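Local coordinates for protein pyridine nucleotide-disulphide oxidoreductase dimerisation region (Escherichia coli BL21, PDB 6KYY) that is an FAD-dependent disulfide reductase-family flavoprotein that binds copper(II) and is probably involved in resistance to reactive chlorine species, at residues T58-F71 with G177-S189. Residues are numbered along the deposited sequence; the frame is centred on the assembly and turned at random.
Sequences TKTLVHDAQQHTDF and GVEFASMFANFGS. With CU (copper (II) ion), chain Q; FAD (flavin-adenine dinucleotide), chain N.
K59 and E179 form a salt bridge beside the flavin, between K59 NZ and E179 OE2. The ammonium comes from above the carboxylate plane. The CA-CB bond of K59 points away from the other helix, but bends at chi2 and chi3 swing NZ round to reach both E179 and the flavin. The same NZ donates to FAD O4 at 2.9 Å and, over a longer distance, to FAD N5. E179 OE1 accepts from the backbone N of F340.

Apolar packing joins helix segments 58-65 and 177-186, whose axes run 40° apart. M183 is a knob in a hole made by T58, L61, V62 and A65. CG lies anti to the backbone N (chi1 177°), and the bent chain brings CE within 3.8 Å of V62 CG2. SD touches L61 CB.

The aromatic contacts lie at the other end. F187 is sandwiched. A65 CB sits over the centre of one face, 3.6 Å from the centroid, as a CH-pi contact. F71 meets the opposite face edge-on, planes at 84°, with CD1 3.6 Å from F187 CD2. F184 completes the cluster, oblique to F71.

H68 ND1 gives a weak hydrogen bond to N186 O at 3.5 Å, while H68 NE2 binds a copper(II) ion at 2.5 Å.

The helix carrying the flavin-binding lysine thus packs on the helix of a probable second Rossmann-type GxGxxG motif. The shared ammonium may couple the charge of E179 to the flavin.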
# COMPACT_ATOMS: atom_id res chain seq x y z
N THR B 58 8.56 -0.32 -16.27
CA THR B 58 8.85 -1.59 -15.61
C THR B 58 7.68 -2.02 -14.72
O THR B 58 7.19 -3.15 -14.83
CB THR B 58 10.13 -1.47 -14.78
OG1 THR B 58 11.14 -0.83 -15.56
CG2 THR B 58 10.62 -2.83 -14.34
N LYS B 59 7.22 -1.12 -13.85
CA LYS B 59 6.16 -1.46 -12.91
C LYS B 59 4.81 -1.59 -13.59
O LYS B 59 3.96 -2.37 -13.13
CB LYS B 59 6.10 -0.42 -11.78
CG LYS B 59 7.05 -0.68 -10.61
CD LYS B 59 8.44 -1.10 -11.07
CE LYS B 59 9.53 -0.37 -10.31
NZ LYS B 59 10.89 -0.72 -10.80
N THR B 60 4.57 -0.81 -14.65
CA THR B 60 3.37 -0.97 -15.45
C THR B 60 3.24 -2.40 -15.95
O THR B 60 2.15 -2.99 -15.93
CB THR B 60 3.38 0.00 -16.63
OG1 THR B 60 3.54 1.35 -16.16
CG2 THR B 60 2.09 -0.09 -17.44
N LEU B 61 4.35 -2.99 -16.40
CA LEU B 61 4.32 -4.35 -16.91
C LEU B 61 4.17 -5.37 -15.78
O LEU B 61 3.47 -6.37 -15.93
CB LEU B 61 5.58 -4.63 -17.72
CG LEU B 61 5.55 -4.05 -19.14
CD1 LEU B 61 6.93 -3.61 -19.58
CD2 LEU B 61 4.97 -5.06 -20.12
N VAL B 62 4.82 -5.12 -14.64
CA VAL B 62 4.72 -6.04 -13.51
C VAL B 62 3.28 -6.13 -13.02
O VAL B 62 2.79 -7.21 -12.67
CB VAL B 62 5.68 -5.63 -12.38
CG1 VAL B 62 5.59 -6.60 -11.21
CG2 VAL B 62 7.11 -5.58 -12.89
N HIS B 63 2.58 -4.99 -12.99
CA HIS B 63 1.18 -5.01 -12.58
C HIS B 63 0.32 -5.79 -13.57
O HIS B 63 -0.61 -6.49 -13.17
CB HIS B 63 0.66 -3.58 -12.42
CG HIS B 63 -0.77 -3.50 -11.99
ND1 HIS B 63 -1.82 -3.43 -12.89
CD2 HIS B 63 -1.33 -3.49 -10.76
CE1 HIS B 63 -2.96 -3.37 -12.23
NE2 HIS B 63 -2.70 -3.41 -10.93
N ASP B 64 0.63 -5.67 -14.86
CA ASP B 64 -0.08 -6.47 -15.86
C ASP B 64 0.38 -7.92 -15.83
O ASP B 64 -0.42 -8.83 -16.03
CB ASP B 64 0.11 -5.86 -17.25
CG ASP B 64 -0.97 -4.86 -17.61
OD1 ASP B 64 -2.03 -4.87 -16.94
OD2 ASP B 64 -0.77 -4.07 -18.55
N ALA B 65 1.68 -8.14 -15.59
CA ALA B 65 2.19 -9.50 -15.53
C ALA B 65 1.61 -10.27 -14.36
O ALA B 65 1.44 -11.50 -14.44
CB ALA B 65 3.72 -9.48 -15.45
N GLN B 66 1.30 -9.59 -13.26
CA GLN B 66 0.66 -10.24 -12.12
C GLN B 66 -0.74 -10.74 -12.45
O GLN B 66 -1.22 -11.67 -11.81
CB GLN B 66 0.61 -9.29 -10.92
CG GLN B 66 1.95 -9.09 -10.24
CD GLN B 66 1.89 -8.07 -9.12
OE1 GLN B 66 0.84 -7.50 -8.84
NE2 GLN B 66 3.03 -7.84 -8.47
N GLN B 67 -1.40 -10.13 -13.44
CA GLN B 67 -2.72 -10.55 -13.88
C GLN B 67 -2.67 -11.54 -15.03
O GLN B 67 -3.73 -11.88 -15.59
CB GLN B 67 -3.55 -9.33 -14.27
CG GLN B 67 -4.24 -8.63 -13.11
CD GLN B 67 -4.80 -7.27 -13.49
OE1 GLN B 67 -4.43 -6.70 -14.52
NE2 GLN B 67 -5.69 -6.75 -12.66
N HIS B 68 -1.48 -12.01 -15.41
CA HIS B 68 -1.30 -12.97 -16.50
C HIS B 68 -1.89 -12.44 -17.81
O HIS B 68 -2.48 -13.18 -18.60
CB HIS B 68 -1.90 -14.33 -16.14
CG HIS B 68 -1.47 -14.84 -14.80
ND1 HIS B 68 -0.17 -15.20 -14.52
CD2 HIS B 68 -2.17 -15.04 -13.66
CE1 HIS B 68 -0.08 -15.60 -13.27
NE2 HIS B 68 -1.28 -15.52 -12.72
N THR B 69 -1.74 -11.13 -18.03
CA THR B 69 -2.22 -10.49 -19.24
C THR B 69 -1.27 -10.78 -20.40
O THR B 69 -0.07 -10.97 -20.21
CB THR B 69 -2.34 -8.98 -19.01
OG1 THR B 69 -3.33 -8.73 -18.00
CG2 THR B 69 -2.75 -8.24 -20.28
N ASP B 70 -1.84 -10.85 -21.61
CA ASP B 70 -1.04 -10.99 -22.82
C ASP B 70 0.08 -9.97 -22.85
O ASP B 70 -0.10 -8.81 -22.47
CB ASP B 70 -1.94 -10.84 -24.06
CG ASP B 70 -1.15 -10.87 -25.35
OD1 ASP B 70 -1.24 -9.90 -26.13
OD2 ASP B 70 -0.44 -11.88 -25.60
N PHE B 71 1.25 -10.40 -23.31
CA PHE B 71 2.44 -9.55 -23.25
C PHE B 71 2.31 -8.34 -24.16
O PHE B 71 2.69 -7.23 -23.78
CB PHE B 71 3.68 -10.37 -23.60
CG PHE B 71 4.94 -9.55 -23.69
CD1 PHE B 71 5.58 -9.12 -22.55
CD2 PHE B 71 5.48 -9.22 -24.93
CE1 PHE B 71 6.74 -8.37 -22.62
CE2 PHE B 71 6.64 -8.47 -25.01
CZ PHE B 71 7.27 -8.05 -23.86
N GLY B 177 17.65 -7.18 -12.39
CA GLY B 177 17.49 -8.46 -13.06
C GLY B 177 16.42 -9.32 -12.41
O GLY B 177 15.59 -9.92 -13.10
N VAL B 178 16.43 -9.40 -11.08
CA VAL B 178 15.41 -10.17 -10.37
C VAL B 178 14.03 -9.58 -10.62
O VAL B 178 13.04 -10.31 -10.75
CB VAL B 178 15.74 -10.23 -8.87
CG1 VAL B 178 14.64 -10.94 -8.11
CG2 VAL B 178 17.07 -10.93 -8.65
N GLU B 179 13.94 -8.25 -10.70
CA GLU B 179 12.69 -7.59 -11.07
C GLU B 179 12.20 -8.10 -12.42
O GLU B 179 11.02 -8.42 -12.59
CB GLU B 179 12.90 -6.08 -11.11
CG GLU B 179 11.71 -5.26 -10.65
CD GLU B 179 12.11 -3.86 -10.21
OE1 GLU B 179 12.46 -3.69 -9.02
OE2 GLU B 179 12.09 -2.95 -11.06
N PHE B 180 13.10 -8.18 -13.41
CA PHE B 180 12.74 -8.69 -14.72
C PHE B 180 12.50 -10.19 -14.71
O PHE B 180 11.79 -10.70 -15.59
CB PHE B 180 13.82 -8.34 -15.74
CG PHE B 180 13.65 -6.99 -16.36
CD1 PHE B 180 12.68 -6.78 -17.32
CD2 PHE B 180 14.47 -5.94 -15.99
CE1 PHE B 180 12.52 -5.54 -17.90
CE2 PHE B 180 14.31 -4.69 -16.57
CZ PHE B 180 13.33 -4.49 -17.52
N ALA B 181 13.07 -10.91 -13.74
CA ALA B 181 12.85 -12.35 -13.66
C ALA B 181 11.39 -12.66 -13.38
O ALA B 181 10.76 -13.44 -14.10
CB ALA B 181 13.75 -12.96 -12.57
N SER B 182 10.82 -12.05 -12.34
CA SER B 182 9.42 -12.30 -12.01
C SER B 182 8.49 -11.76 -13.09
O SER B 182 7.49 -12.40 -13.42
CB SER B 182 9.07 -11.68 -10.65
OG SER B 182 10.15 -11.78 -9.75
N MET B 183 8.81 -10.59 -13.64
CA MET B 183 7.91 -9.95 -14.60
C MET B 183 7.68 -10.83 -15.82
O MET B 183 6.55 -10.99 -16.28
CB MET B 183 8.46 -8.59 -15.02
CG MET B 183 7.62 -7.89 -16.07
SD MET B 183 8.61 -6.87 -17.19
CE MET B 183 9.22 -5.63 -16.06
N PHE B 184 8.75 -11.41 -16.37
CA PHE B 184 8.61 -12.24 -17.56
C PHE B 184 8.16 -13.65 -17.22
O PHE B 184 7.44 -14.27 -18.00
CB PHE B 184 9.91 -12.25 -18.35
CG PHE B 184 10.11 -11.02 -19.20
CD1 PHE B 184 10.48 -9.81 -18.63
CD2 PHE B 184 9.91 -11.08 -20.57
CE1 PHE B 184 10.65 -8.68 -19.41
CE2 PHE B 184 10.09 -9.95 -21.36
CZ PHE B 184 10.46 -8.75 -20.77
N ALA B 185 8.58 -14.18 -16.06
CA ALA B 185 8.06 -15.47 -15.62
C ALA B 185 6.58 -15.39 -15.28
O ALA B 185 5.87 -16.40 -15.34
CB ALA B 185 8.86 -15.98 -14.43
N ASN B 186 6.10 -14.20 -14.92
CA ASN B 186 4.66 -14.01 -14.73
C ASN B 186 3.93 -14.02 -16.07
O ASN B 186 2.80 -14.51 -16.16
CB ASN B 186 4.40 -12.70 -13.99
CG ASN B 186 4.39 -12.86 -12.49
OD1 ASN B 186 4.24 -13.97 -11.97
ND2 ASN B 186 4.56 -11.76 -11.77
N PHE B 187 4.57 -13.48 -17.11
CA PHE B 187 4.00 -13.48 -18.45
C PHE B 187 3.99 -14.86 -19.09
O PHE B 187 3.41 -15.02 -20.17
CB PHE B 187 4.77 -12.51 -19.35
CG PHE B 187 4.35 -11.07 -19.19
CD1 PHE B 187 3.01 -10.72 -19.15
CD2 PHE B 187 5.30 -10.07 -19.11
CE1 PHE B 187 2.63 -9.40 -19.01
CE2 PHE B 187 4.93 -8.74 -18.97
CZ PHE B 187 3.59 -8.41 -18.93
N GLY B 188 4.62 -15.85 -18.47
CA GLY B 188 4.66 -17.20 -19.00
C GLY B 188 6.00 -17.63 -19.58
O GLY B 188 6.04 -18.64 -20.28
N SER B 189 7.07 -16.90 -19.31
CA SER B 189 8.38 -17.17 -19.90
C SER B 189 9.27 -17.91 -18.91
O SER B 189 9.23 -17.65 -17.70
CB SER B 189 9.06 -15.87 -20.33
OG SER B 189 10.46 -16.02 -20.39
CU CU Q . -0.82 -16.04 -10.27
PA FAD N . 17.81 10.64 -15.08
O1A FAD N . 18.65 9.45 -15.38
O2A FAD N . 16.36 10.35 -14.68
O5B FAD N . 17.83 11.64 -16.28
C5B FAD N . 18.88 11.60 -17.28
C4B FAD N . 18.47 12.46 -18.45
O4B FAD N . 19.60 13.26 -18.88
C3B FAD N . 17.98 11.70 -19.68
O3B FAD N . 16.80 12.31 -20.20
C2B FAD N . 19.16 11.80 -20.65
O2B FAD N . 18.73 11.79 -22.01
C1B FAD N . 19.73 13.16 -20.28
N9A FAD N . 21.14 13.34 -20.62
C8A FAD N . 22.17 12.47 -20.38
N7A FAD N . 23.34 12.90 -20.80
C5A FAD N . 23.06 14.13 -21.37
C6A FAD N . 23.86 15.09 -22.00
N6A FAD N . 25.18 14.96 -22.18
N1A FAD N . 23.26 16.21 -22.46
C2A FAD N . 21.95 16.35 -22.29
N3A FAD N . 21.09 15.52 -21.71
C4A FAD N . 21.70 14.42 -21.27
N1 FAD N . 14.45 4.13 -8.96
C2 FAD N . 13.58 4.02 -7.91
O2 FAD N . 13.55 4.86 -7.00
N3 FAD N . 12.70 2.95 -7.86
C4 FAD N . 12.61 1.92 -8.77
O4 FAD N . 11.78 1.03 -8.62
C4X FAD N . 13.55 2.05 -9.88
N5 FAD N . 13.51 1.14 -10.81
C5X FAD N . 14.40 1.26 -11.87
C6 FAD N . 14.38 0.29 -12.87
C7 FAD N . 15.25 0.36 -13.95
C7M FAD N . 15.21 -0.71 -15.01
C8 FAD N . 16.16 1.43 -14.04
C8M FAD N . 17.11 1.54 -15.20
C9 FAD N . 16.17 2.41 -13.05
C9A FAD N . 15.30 2.33 -11.97
N10 FAD N . 15.29 3.30 -10.95
C10 FAD N . 14.43 3.19 -9.89
C1' FAD N . 16.22 4.44 -10.98
C2' FAD N . 15.63 5.68 -11.64
O2' FAD N . 15.35 5.43 -13.01
C3' FAD N . 16.64 6.83 -11.54
O3' FAD N . 17.40 6.67 -10.34
C4' FAD N . 16.01 8.22 -11.55
O4' FAD N . 15.47 8.49 -12.84
C5' FAD N . 16.99 9.31 -11.15
O5' FAD N . 17.73 9.72 -12.32
P FAD N . 18.46 11.12 -12.37
O1P FAD N . 17.61 12.17 -11.65
O2P FAD N . 19.84 11.00 -11.87
O3P FAD N . 18.47 11.49 -13.91